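Galactan 1,3-beta-galactosidase (Phanerochaete chrysosporium, PDB 7BYS) probably removes galactose units from the ends of beta-1,3-galactan chains, and joins a family 43 hydrolase domain to a calcium-bearing carbohydrate-binding module. Local coordinates at residues 78-84 with 96-102; 353-359 with 393-399. One frame throughout, in Å; residues are numbered along the deposited sequence.

Contact 1: 78-84 with 96-102; sequences NVVERPK and MWFHSDS
The imidazole of His99 and the carboxylate of Glu81 lie alongside each other, both side chains pointing the same way, with their planes 81° apart. His99 uses both nitrogens at its ring edge: NE2 donates to OD2 of Asp101 at 2.6 Å, on that oxygen's anti lone pair, while ND1 meets a water at 2.7 Å. That water donates to OE1 of Glu81 and sits in plane at the edge of the Arg82 guanidinium; OE2 of Glu81 turns to Tyr105. The Phe98 ring takes CG1 of Val80 obliquely, 3.6 Å from its CD2, and has at its edge a second water, which links Val79 O to Ser100 OG, itself also hydrogen-bonded to the Ser127 hydroxyl. A chi1 of 53° folds the Phe98 ring over its own backbone, beside the Val80 methyls. The two strands form an antiparallel hairpin of one blade in the five-bladed propeller of family 43, interrupted by a beta bulge between Glu81 and Lys84. At this bulge Arg82 adopts a left-handed backbone conformation, and its N is bonded to Glu36, its NH1 to the Asn243 carbonyl. Glu81 and Arg82 both bind galactose in a complex of this enzyme; no sugar is bound here. Asp101 O is gripped from opposite faces of its plane, by Val79 N at 2.8 Å and Asn78 ND2 at 3.3 Å; OD1 of that amide is hydrogen-bonded to the Ser75 hydroxyl.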
loop_
_atom_site.group_PDB
_atom_site.type_symbol
_atom_site.label_atom_id
_atom_site.label_comp_id
_atom_site.label_asym_id
_atom_site.label_seq_id
_atom_site.Cartn_x
_atom_site.Cartn_y
_atom_site.Cartn_z
ATOM N N ASN A 78 13.813 -17.947 -6.026
ATOM C CA ASN A 78 12.957 -18.152 -4.868
ATOM C C ASN A 78 12.195 -16.871 -4.546
ATOM O O ASN A 78 12.397 -15.828 -5.173
ATOM C CB ASN A 78 13.789 -18.603 -3.671
ATOM C CG ASN A 78 14.187 -20.056 -3.762
ATOM O OD1 ASN A 78 15.329 -20.380 -4.075
ATOM N ND2 ASN A 78 13.244 -20.940 -3.490
ATOM N N VAL A 79 11.331 -16.969 -3.539
ATOM C CA VAL A 79 10.448 -15.884 -3.120
ATOM C C VAL A 79 10.936 -15.332 -1.784
ATOM O O VAL A 79 11.179 -16.092 -0.837
ATOM C CB VAL A 79 8.999 -16.378 -3.010
ATOM C CG1 VAL A 79 8.131 -15.338 -2.329
ATOM C CG2 VAL A 79 8.449 -16.727 -4.395
ATOM N N VAL A 80 11.093 -14.012 -1.713
ATOM C CA VAL A 80 11.389 -13.309 -0.466
ATOM C C VAL A 80 10.392 -12.167 -0.389
ATOM O O VAL A 80 10.445 -11.246 -1.214
ATOM C CB VAL A 80 12.825 -12.768 -0.430
ATOM C CG1 VAL A 80 13.002 -11.820 0.757
ATOM C CG2 VAL A 80 13.831 -13.910 -0.352
ATOM N N GLU A 81 9.470 -12.229 0.582
ATOM C CA GLU A 81 8.362 -11.285 0.619
ATOM C C GLU A 81 8.188 -10.691 2.006
ATOM O O GLU A 81 8.512 -11.318 3.019
ATOM C CB GLU A 81 7.039 -11.932 0.174
ATOM C CG GLU A 81 6.978 -12.134 -1.352
ATOM C CD GLU A 81 5.755 -12.895 -1.826
ATOM O OE1 GLU A 81 4.939 -13.327 -0.992
ATOM O OE2 GLU A 81 5.610 -13.070 -3.054
ATOM N N ARG A 82 7.646 -9.478 2.024
ATOM C CA ARG A 82 7.202 -8.807 3.237
ATOM C C ARG A 82 8.272 -8.753 4.340
ATOM O O ARG A 82 8.035 -9.183 5.461
ATOM C CB ARG A 82 5.901 -9.408 3.755
ATOM C CG ARG A 82 4.750 -9.227 2.758
ATOM C CD ARG A 82 3.449 -9.880 3.222
ATOM N NE ARG A 82 2.405 -9.728 2.202
ATOM C CZ ARG A 82 1.694 -8.621 2.000
ATOM N NH1 ARG A 82 1.853 -7.550 2.767
ATOM N NH2 ARG A 82 0.786 -8.603 1.032
ATOM N N PRO A 83 9.458 -8.220 4.033
ATOM C CA PRO A 83 10.492 -8.113 5.066
ATOM C C PRO A 83 10.041 -7.206 6.205
ATOM O O PRO A 83 9.275 -6.262 6.015
ATOM C CB PRO A 83 11.671 -7.490 4.312
ATOM C CG PRO A 83 11.002 -6.644 3.244
ATOM C CD PRO A 83 9.820 -7.473 2.810
ATOM N N LYS A 84 10.533 -7.510 7.402
ATOM C CA LYS A 84 10.241 -6.747 8.613
ATOM C C LYS A 84 11.529 -6.757 9.425
ATOM O O LYS A 84 12.237 -7.764 9.429
ATOM C CB LYS A 84 9.116 -7.431 9.433
ATOM C CG LYS A 84 7.800 -7.661 8.668
ATOM C CD LYS A 84 7.020 -6.374 8.446
ATOM C CE LYS A 84 5.918 -6.600 7.411
ATOM N NZ LYS A 84 6.383 -6.334 5.995
ATOM N N MET A 96 15.993 -9.217 10.756
ATOM C CA MET A 96 15.029 -9.190 9.667
ATOM C C MET A 96 14.332 -10.539 9.570
ATOM O O MET A 96 14.993 -11.583 9.563
ATOM C CB MET A 96 15.732 -8.885 8.342
ATOM C CG MET A 96 14.791 -8.854 7.144
ATOM S SD MET A 96 15.708 -8.733 5.583
ATOM C CE MET A 96 16.496 -7.124 5.751
ATOM N N TRP A 97 13.002 -10.520 9.486
ATOM C CA TRP A 97 12.219 -11.702 9.140
ATOM C C TRP A 97 11.523 -11.465 7.805
ATOM O O TRP A 97 11.238 -10.322 7.421
ATOM C CB TRP A 97 11.152 -12.011 10.205
ATOM C CG TRP A 97 11.711 -12.553 11.483
ATOM C CD1 TRP A 97 12.635 -11.955 12.284
ATOM C CD2 TRP A 97 11.376 -13.800 12.104
ATOM N NE1 TRP A 97 12.914 -12.764 13.366
ATOM C CE2 TRP A 97 12.143 -13.895 13.284
ATOM C CE3 TRP A 97 10.514 -14.854 11.773
ATOM C CZ2 TRP A 97 12.076 -15.008 14.136
ATOM C CZ3 TRP A 97 10.442 -15.958 12.623
ATOM C CH2 TRP A 97 11.216 -16.021 13.791
ATOM N N PHE A 98 11.271 -12.549 7.078
ATOM C CA PHE A 98 10.568 -12.437 5.809
ATOM C C PHE A 98 9.878 -13.753 5.492
ATOM O O PHE A 98 10.215 -14.803 6.041
ATOM C CB PHE A 98 11.503 -12.000 4.669
ATOM C CG PHE A 98 12.741 -12.857 4.509
ATOM C CD1 PHE A 98 13.912 -12.542 5.187
ATOM C CD2 PHE A 98 12.734 -13.950 3.660
ATOM C CE1 PHE A 98 15.064 -13.306 5.016
ATOM C CE2 PHE A 98 13.888 -14.723 3.488
ATOM C CZ PHE A 98 15.044 -14.404 4.172
ATOM N N HIS A 99 8.903 -13.684 4.589
ATOM C CA HIS A 99 8.282 -14.880 4.041
ATOM C C HIS A 99 9.248 -15.463 3.017
ATOM O O HIS A 99 9.629 -14.780 2.056
ATOM C CB HIS A 99 6.950 -14.496 3.395
ATOM C CG HIS A 99 6.284 -15.599 2.622
ATOM N ND1 HIS A 99 5.213 -15.350 1.792
ATOM C CD2 HIS A 99 6.501 -16.937 2.565
ATOM C CE1 HIS A 99 4.810 -16.482 1.241
ATOM N NE2 HIS A 99 5.578 -17.461 1.688
ATOM N N SER A 100 9.676 -16.701 3.254
ATOM C CA SER A 100 10.623 -17.398 2.397
ATOM C C SER A 100 9.873 -18.530 1.701
ATOM O O SER A 100 9.213 -19.339 2.362
ATOM C CB SER A 100 11.764 -17.930 3.264
ATOM O OG SER A 100 12.646 -18.760 2.524
ATOM N N ASP A 101 9.930 -18.570 0.372
ATOM C CA ASP A 101 9.132 -19.577 -0.314
ATOM C C ASP A 101 9.767 -19.971 -1.640
ATOM O O ASP A 101 10.738 -19.360 -2.107
ATOM C CB ASP A 101 7.679 -19.112 -0.514
ATOM C CG ASP A 101 6.665 -20.183 -0.132
ATOM O OD1 ASP A 101 6.856 -21.351 -0.553
ATOM O OD2 ASP A 101 5.697 -19.873 0.601
ATOM N N SER A 102 9.213 -21.038 -2.215
ATOM C CA SER A 102 9.422 -21.416 -3.603
ATOM C C SER A 102 8.445 -20.649 -4.491
ATOM O O SER A 102 7.479 -20.048 -4.018
ATOM C CB SER A 102 9.227 -22.926 -3.767
ATOM O OG SER A 102 7.926 -23.319 -3.373
HETATM O O HOH W 1 13.383 -17.081 0.602
HETATM O O HOH W 2 4.071 -12.894 1.642
#

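Contact 2: 353-359 with 393-399; sequences HWVALYF and ISVPVKL
Trp354 reaches over to the neighbouring strand and lays its indole against Lys398. CB of Lys398 sits 3.8 Å from the centroid of the six-membered ring of Trp354, only 12° off the normal, a CH-pi contact over the face; the lysine chain then runs on across that face until its CD lies above the rim. Val397 N comes in plane at the indole edge, and CE3 of Trp354 meets CB of Pro396 obliquely at 3.8 Å. With an alanine in place of Trp354, the chain of Lys398 would lose the ring it lies on and is likely to turn freely, with a gap opened beside Pro396.

Phe359 and Ile393 pair on the opposite face of the sheet. Their side chains point the same way, with CZ of Phe359 3.7 Å from CG1 of Ile393. With chi1 at 66° the phenyl swings toward the partner strand, which also brings CE2 of Phe359 to within 3.7 Å of CG2 of Val395; these two side chains cross at about a right angle. On the Trp354 face, CB of Ser394 stands over the centre of the Tyr358 ring, 3.5 Å from its centroid, while OG of Ser394 and OH of Tyr358 both bond to Asp288. Eight backbone hydrogen bonds, two at each of four pairs, join the strands in unbroken antiparallel register, as in one sheet of the beta-sandwich of a family 35 carbohydrate-binding module.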
loop_
_atom_site.group_PDB
_atom_site.type_symbol
_atom_site.label_atom_id
_atom_site.label_comp_id
_atom_site.label_asym_id
_atom_site.label_seq_id
_atom_site.Cartn_x
_atom_site.Cartn_y
_atom_site.Cartn_z
ATOM N N HIS A 353 0.063 21.025 -10.095
ATOM C CA HIS A 353 -1.000 20.635 -9.184
ATOM C C HIS A 353 -1.331 19.164 -9.355
ATOM O O HIS A 353 -1.455 18.672 -10.479
ATOM C CB HIS A 353 -2.251 21.481 -9.428
ATOM C CG HIS A 353 -2.073 22.908 -9.022
ATOM N ND1 HIS A 353 -2.523 23.400 -7.817
ATOM C CD2 HIS A 353 -1.456 23.939 -9.647
ATOM C CE1 HIS A 353 -2.206 24.680 -7.721
ATOM N NE2 HIS A 353 -1.555 25.030 -8.817
ATOM N N TRP A 354 -1.470 18.467 -8.228
ATOM C CA TRP A 354 -2.009 17.117 -8.257
ATOM C C TRP A 354 -3.500 17.170 -8.537
ATOM O O TRP A 354 -4.231 17.955 -7.931
ATOM C CB TRP A 354 -1.773 16.440 -6.913
ATOM C CG TRP A 354 -0.389 15.941 -6.776
ATOM C CD1 TRP A 354 0.573 16.420 -5.931
ATOM C CD2 TRP A 354 0.219 14.876 -7.516
ATOM N NE1 TRP A 354 1.732 15.714 -6.092
ATOM C CE2 TRP A 354 1.542 14.754 -7.051
ATOM C CE3 TRP A 354 -0.238 13.990 -8.496
ATOM C CZ2 TRP A 354 2.420 13.797 -7.551
ATOM C CZ3 TRP A 354 0.639 13.041 -8.996
ATOM C CH2 TRP A 354 1.948 12.950 -8.520
ATOM N N VAL A 355 -3.952 16.318 -9.453
ATOM C CA VAL A 355 -5.361 16.201 -9.794
ATOM C C VAL A 355 -5.765 14.741 -9.628
ATOM O O VAL A 355 -5.130 13.848 -10.195
ATOM C CB VAL A 355 -5.627 16.696 -11.230
ATOM C CG1 VAL A 355 -7.105 16.611 -11.559
ATOM C CG2 VAL A 355 -5.109 18.139 -11.410
ATOM N N ALA A 356 -6.804 14.504 -8.844
ATOM C CA ALA A 356 -7.327 13.161 -8.654
ATOM C C ALA A 356 -8.450 12.909 -9.651
ATOM O O ALA A 356 -9.408 13.683 -9.728
ATOM C CB ALA A 356 -7.849 12.982 -7.230
ATOM N N LEU A 357 -8.335 11.823 -10.399
ATOM C CA LEU A 357 -9.347 11.422 -11.371
ATOM C C LEU A 357 -10.198 10.321 -10.744
ATOM O O LEU A 357 -9.687 9.237 -10.444
ATOM C CB LEU A 357 -8.697 10.930 -12.664
ATOM C CG LEU A 357 -7.560 11.760 -13.266
ATOM C CD1 LEU A 357 -7.068 11.116 -14.563
ATOM C CD2 LEU A 357 -7.991 13.192 -13.490
ATOM N N TYR A 358 -11.480 10.615 -10.524
ATOM C CA TYR A 358 -12.424 9.649 -9.967
ATOM C C TYR A 358 -13.149 8.964 -11.117
ATOM O O TYR A 358 -13.797 9.626 -11.937
ATOM C CB TYR A 358 -13.417 10.341 -9.038
ATOM C CG TYR A 358 -12.827 10.704 -7.701
ATOM C CD1 TYR A 358 -11.883 11.724 -7.579
ATOM C CD2 TYR A 358 -13.216 10.023 -6.556
ATOM C CE1 TYR A 358 -11.324 12.033 -6.337
ATOM C CE2 TYR A 358 -12.672 10.331 -5.322
ATOM C CZ TYR A 358 -11.727 11.325 -5.229
ATOM O OH TYR A 358 -11.203 11.609 -3.985
ATOM N N PHE A 359 -13.038 7.644 -11.191
ATOM C CA PHE A 359 -13.541 6.905 -12.340
ATOM C C PHE A 359 -14.084 5.561 -11.867
ATOM O O PHE A 359 -13.773 5.092 -10.767
ATOM C CB PHE A 359 -12.410 6.663 -13.356
ATOM C CG PHE A 359 -11.345 5.751 -12.823
ATOM C CD1 PHE A 359 -11.449 4.378 -12.988
ATOM C CD2 PHE A 359 -10.288 6.263 -12.078
ATOM C CE1 PHE A 359 -10.498 3.533 -12.457
ATOM C CE2 PHE A 359 -9.329 5.424 -11.545
ATOM C CZ PHE A 359 -9.437 4.056 -11.732
ATOM N N ILE A 393 -13.074 4.667 -7.788
ATOM C CA ILE A 393 -11.840 4.954 -7.073
ATOM C C ILE A 393 -11.148 6.108 -7.782
ATOM O O ILE A 393 -11.604 6.569 -8.823
ATOM C CB ILE A 393 -10.918 3.724 -6.941
ATOM C CG1 ILE A 393 -10.464 3.237 -8.319
ATOM C CG2 ILE A 393 -11.599 2.601 -6.125
ATOM C CD1 ILE A 393 -9.368 2.165 -8.287
ATOM N N SER A 394 -10.037 6.579 -7.223
ATOM C CA SER A 394 -9.322 7.692 -7.834
ATOM C C SER A 394 -7.856 7.356 -8.053
ATOM O O SER A 394 -7.255 6.601 -7.285
ATOM C CB SER A 394 -9.463 8.981 -7.011
ATOM O OG SER A 394 -8.746 8.863 -5.787
ATOM N N VAL A 395 -7.290 7.948 -9.103
ATOM C CA VAL A 395 -5.851 7.892 -9.348
ATOM C C VAL A 395 -5.336 9.299 -9.616
ATOM O O VAL A 395 -6.072 10.129 -10.171
ATOM C CB VAL A 395 -5.485 6.952 -10.511
ATOM C CG1 VAL A 395 -5.796 5.503 -10.167
ATOM C CG2 VAL A 395 -6.183 7.380 -11.805
ATOM N N PRO A 396 -4.089 9.595 -9.279
ATOM C CA PRO A 396 -3.594 10.973 -9.380
ATOM C C PRO A 396 -2.750 11.217 -10.615
ATOM O O PRO A 396 -2.078 10.311 -11.136
ATOM C CB PRO A 396 -2.721 11.100 -8.131
ATOM C CG PRO A 396 -2.110 9.727 -8.009
ATOM C CD PRO A 396 -3.210 8.762 -8.431
ATOM N N VAL A 397 -2.768 12.466 -11.072
ATOM C CA VAL A 397 -1.885 12.937 -12.133
ATOM C C VAL A 397 -1.460 14.362 -11.803
ATOM O O VAL A 397 -2.268 15.168 -11.331
ATOM C CB VAL A 397 -2.534 12.803 -13.533
ATOM C CG1 VAL A 397 -3.777 13.679 -13.659
ATOM C CG2 VAL A 397 -1.520 13.131 -14.629
ATOM N N LYS A 398 -0.176 14.659 -12.013
ATOM C CA LYS A 398 0.379 15.977 -11.723
ATOM C C LYS A 398 0.339 16.815 -12.997
ATOM O O LYS A 398 0.973 16.461 -13.995
ATOM C CB LYS A 398 1.812 15.852 -11.214
ATOM C CG LYS A 398 2.266 17.065 -10.403
ATOM C CD LYS A 398 3.537 16.760 -9.609
ATOM C CE LYS A 398 4.648 16.297 -10.532
ATOM N NZ LYS A 398 5.291 15.041 -10.045
ATOM N N LEU A 399 -0.412 17.915 -12.962
ATOM C CA LEU A 399 -0.641 18.734 -14.147
ATOM C C LEU A 399 -0.105 20.144 -13.942
ATOM O O LEU A 399 -0.281 20.739 -12.875
ATOM C CB LEU A 399 -2.136 18.811 -14.473
ATOM C CG LEU A 399 -2.824 17.473 -14.766
ATOM C CD1 LEU A 399 -4.290 17.671 -15.077
ATOM C CD2 LEU A 399 -2.129 16.739 -15.906
#

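Contact 1 closes well before contact 2 opens along the chain, and the two share no sheet: their centres are 33 Å apart, on opposite sides of the chain's centre, with nearest atoms about 17 Å apart. Contact 1 is a local hairpin, joining strands 79-88 and 93-101 of a four-stranded sheet. Contact 2 pairs strand 352-360 with strand 392-402, at one edge of its four-stranded sheet, and the chain between them supplies strands 367-373 and 379-383 to another sheet. Contact 1 holds galactose-binding residues itself, while beside contact 2 strand 420-426 carries galactose-binding Asp420 and calcium-binding Asp422. The contacts thus belong to separate modules, consistent with catalysis in one and carbohydrate binding in the other.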